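Local structure of protein kinase A regulatory subunit, putative (Trypanosoma cruzi, 6FTF) at residues A279-P282 with K283-Y286. The protein probably restrains the catalytic subunit of a cAMP-independent protein kinase A, binding the nucleoside analogue 7-cyano-7-deazainosine in each of its two cyclic nucleotide-binding domains. Sequence-based numbering, arbitrary orientation.
Sequences ADDP and KYEY. With 7CI (7-cyano-7-deazainosine), chain E.
Asp281 reaches its carboxylate forward over the turn: OD1 accepts the backbone N-H of Lys283 at 2.9 Å, met from above the carboxylate plane. With CG anti to its own N (chi1 -178°), this short side chain meets the amide two residues on, the pattern of an Asx turn. Backbone bonds extend the turn into helix 285-293, from Tyr284 N to Asp281 O (2.9 Å) and from Glu285 N to Pro282 O (3.2 Å). Proline suits its place, since its ring holds phi near the helical value (-59°). A water donates to Pro282 O and Glu285 OE2, tying the extended glutamate to the turn.

Asp281 lies at the edge of the Tyr284 ring, OD2 3.8 Å from CE1, while one face carries the base of 7-cyano-7-deazainosine, whose C3 is 3.5 Å from CE2. Lys283 passes its aliphatic chain beside Asp281, and NZ hydrogen-bonds to the backbone O of Glu226.

Ligand N3 donates to Lys283 O at 2.7 Å, nearly straight (167°), and the nitrile N4 meets the edge of the Tyr286 ring. The turn thus presents a carbonyl and an aromatic face, consistent with a lid suited to a base with an N-H donor here, as in hypoxanthine.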
ATOM      1  N   ALA A 279      12.739  -1.327 -18.571  1.00 13.32           N
ATOM      2  CA  ALA A 279      12.781  -1.491 -20.021  1.00 14.99           C
ATOM      3  C   ALA A 279      14.170  -1.228 -20.589  1.00 16.35           C
ATOM      4  O   ALA A 279      14.512  -1.773 -21.639  1.00 18.38           O
ATOM      5  CB  ALA A 279      11.769  -0.563 -20.692  1.00 18.25           C
ATOM      6  N   ASP A 280      14.971  -0.395 -19.928  1.00 14.30           N
ATOM      7  CA  ASP A 280      16.310  -0.023 -20.381  1.00 13.99           C
ATOM      8  C   ASP A 280      17.420  -0.867 -19.758  1.00 14.48           C
ATOM      9  O   ASP A 280      18.600  -0.634 -20.053  1.00 15.72           O
ATOM     10  CB  ASP A 280      16.566   1.450 -20.047  1.00 16.97           C
ATOM     11  CG  ASP A 280      15.517   2.370 -20.634  1.00 17.63           C
ATOM     12  OD1 ASP A 280      15.206   2.211 -21.835  1.00 19.37           O
ATOM     13  OD2 ASP A 280      15.025   3.256 -19.896  1.00 20.59           O
ATOM     14  N   ASP A 281      17.071  -1.841 -18.926  1.00 13.22           N
ATOM     15  CA  ASP A 281      18.015  -2.645 -18.169  1.00 12.25           C
ATOM     16  C   ASP A 281      18.223  -3.956 -18.910  1.00 11.61           C
ATOM     17  O   ASP A 281      17.231  -4.649 -19.205  1.00 12.95           O
ATOM     18  CB  ASP A 281      17.389  -2.901 -16.803  1.00 14.32           C
ATOM     19  CG  ASP A 281      18.264  -3.693 -15.853  1.00 15.79           C
ATOM     20  OD1 ASP A 281      19.125  -4.492 -16.286  1.00 15.25           O
ATOM     21  OD2 ASP A 281      18.020  -3.535 -14.642  1.00 19.25           O
ATOM     22  N   PRO A 282      19.456  -4.333 -19.262  1.00 12.98           N
ATOM     23  CA  PRO A 282      19.653  -5.572 -20.025  1.00 13.22           C
ATOM     24  C   PRO A 282      19.135  -6.815 -19.338  1.00 11.86           C
ATOM     25  O   PRO A 282      18.879  -7.808 -20.032  1.00 12.51           O
ATOM     26  CB  PRO A 282      21.171  -5.622 -20.243  1.00 16.49           C
ATOM     27  CG  PRO A 282      21.738  -4.746 -19.191  1.00 18.25           C
ATOM     28  CD  PRO A 282      20.735  -3.661 -18.977  1.00 15.51           C
ATOM     29  N   LYS A 283      18.959  -6.800 -18.016  0.66 10.82           N
ATOM     30  CA  LYS A 283      18.410  -7.973 -17.345  0.66  9.84           C
ATOM     31  C   LYS A 283      16.961  -8.241 -17.730  0.66  9.23           C
ATOM     32  O   LYS A 283      16.465  -9.337 -17.443  0.66 10.55           O
ATOM     33  CB  LYS A 283      18.532  -7.839 -15.825  0.66 14.12           C
ATOM     34  CG  LYS A 283      19.979  -7.800 -15.353  0.66 12.99           C
ATOM     35  CD  LYS A 283      20.133  -7.410 -13.879  0.66 21.36           C
ATOM     36  CE  LYS A 283      19.988  -8.608 -12.934  0.66 19.00           C
ATOM     37  NZ  LYS A 283      20.579  -8.373 -11.554  0.66 11.39           N
ATOM     38  N   TYR A 284      16.287  -7.273 -18.365  1.00  9.80           N
ATOM     39  CA  TYR A 284      14.900  -7.405 -18.790  1.00  9.77           C
ATOM     40  C   TYR A 284      14.756  -7.524 -20.305  1.00 10.11           C
ATOM     41  O   TYR A 284      13.651  -7.359 -20.828  1.00 10.33           O
ATOM     42  CB  TYR A 284      14.056  -6.251 -18.241  1.00  9.37           C
ATOM     43  CG  TYR A 284      13.963  -6.198 -16.718  1.00  9.98           C
ATOM     44  CD1 TYR A 284      15.005  -5.708 -15.947  1.00 10.52           C
ATOM     45  CD2 TYR A 284      12.823  -6.624 -16.068  1.00  9.89           C
ATOM     46  CE1 TYR A 284      14.908  -5.663 -14.570  1.00 11.17           C
ATOM     47  CE2 TYR A 284      12.710  -6.569 -14.686  1.00 10.05           C
ATOM     48  CZ  TYR A 284      13.757  -6.084 -13.945  1.00 10.01           C
ATOM     49  OH  TYR A 284      13.706  -6.022 -12.567  1.00 11.47           O
ATOM     50  N   GLU A 285      15.835  -7.880 -21.013  1.00 10.89           N
ATOM     51  CA  GLU A 285      15.729  -8.139 -22.443  1.00 12.28           C
ATOM     52  C   GLU A 285      14.704  -9.232 -22.736  1.00 10.46           C
ATOM     53  O   GLU A 285      13.908  -9.114 -23.672  1.00 11.30           O
ATOM     54  CB  GLU A 285      17.100  -8.526 -22.992  1.00 14.47           C
ATOM     55  CG  GLU A 285      17.086  -8.799 -24.484  1.00 24.44           C
ATOM     56  CD  GLU A 285      18.460  -9.098 -25.050  1.00 36.19           C
ATOM     57  OE1 GLU A 285      18.539  -9.364 -26.269  1.00 35.78           O
ATOM     58  OE2 GLU A 285      19.448  -9.071 -24.285  1.00 32.72           O
ATOM     59  N   TYR A 286      14.714 -10.301 -21.945  1.00 10.23           N
ATOM     60  CA  TYR A 286      13.751 -11.382 -22.124  1.00 10.72           C
ATOM     61  C   TYR A 286      12.317 -10.849 -22.049  1.00  9.55           C
ATOM     62  O   TYR A 286      11.479 -11.141 -22.908  1.00 10.27           O
ATOM     63  CB  TYR A 286      14.026 -12.470 -21.071  1.00 10.49           C
ATOM     64  CG  TYR A 286      12.991 -13.562 -21.080  1.00 10.55           C
ATOM     65  CD1 TYR A 286      13.113 -14.666 -21.906  1.00 12.05           C
ATOM     66  CD2 TYR A 286      11.875 -13.470 -20.286  1.00 11.18           C
ATOM     67  CE1 TYR A 286      12.148 -15.647 -21.937  1.00 12.41           C
ATOM     68  CE2 TYR A 286      10.900 -14.449 -20.311  1.00 10.79           C
ATOM     69  CZ  TYR A 286      11.046 -15.527 -21.139  1.00 10.00           C
ATOM     70  OH  TYR A 286      10.078 -16.498 -21.188  1.00 11.42           O
TER
HETATM   71  C1  7CI E 604      10.497 -10.929 -12.798  1.00  8.57           C
HETATM   72  N1  7CI E 604      10.833 -10.996 -14.271  1.00  7.49           N
HETATM   73  O1  7CI E 604       9.679 -12.024 -12.450  1.00  8.21           O
HETATM   74  C2  7CI E 604      11.968 -10.564 -14.792  1.00  8.20           C
HETATM   75  N2  7CI E 604      13.049 -10.032 -14.173  1.00  8.31           N
HETATM   76  O2  7CI E 604       9.996  -9.276 -11.180  1.00  9.07           O
HETATM   77  C3  7CI E 604      14.132  -9.749 -14.925  1.00 12.73           C
HETATM   78  N3  7CI E 604      14.105  -9.912 -16.319  1.00  9.05           N
HETATM   79  O3  7CI E 604       7.429  -9.290 -11.883  1.00  8.18           O
HETATM   80  C4  7CI E 604      13.007 -10.411 -16.966  1.00  8.48           C
HETATM   81  N4  7CI E 604       9.543 -12.053 -18.713  1.00 10.00           N
HETATM   82  C5  7CI E 604      11.885 -10.792 -16.200  1.00  7.63           C
HETATM   83  O5  7CI E 604      13.061 -10.479 -18.227  1.00  9.46           O
HETATM   84  C6  7CI E 604      10.583 -11.391 -16.474  1.00  7.86           C
HETATM   85  C7  7CI E 604       9.998 -11.491 -15.219  1.00  8.24           C
HETATM   86  C8  7CI E 604      10.023 -11.752 -17.698  1.00  8.87           C
HETATM   87  C9  7CI E 604       9.715  -9.707 -12.460  1.00  7.61           C
HETATM   88  C10 7CI E 604       8.354 -10.152 -12.610  1.00  7.49           C
HETATM   89  C11 7CI E 604       8.426 -11.555 -11.969  1.00  8.29           C
HETATM   90  C12 7CI E 604       7.281 -12.543 -12.437  1.00  8.04           C
HETATM   91  O4  7CI E 604       7.144 -12.493 -13.815  1.00  8.49           O
HETATM   92  O   HOH W   1      20.468  -9.069 -21.927  1.00 27.36           O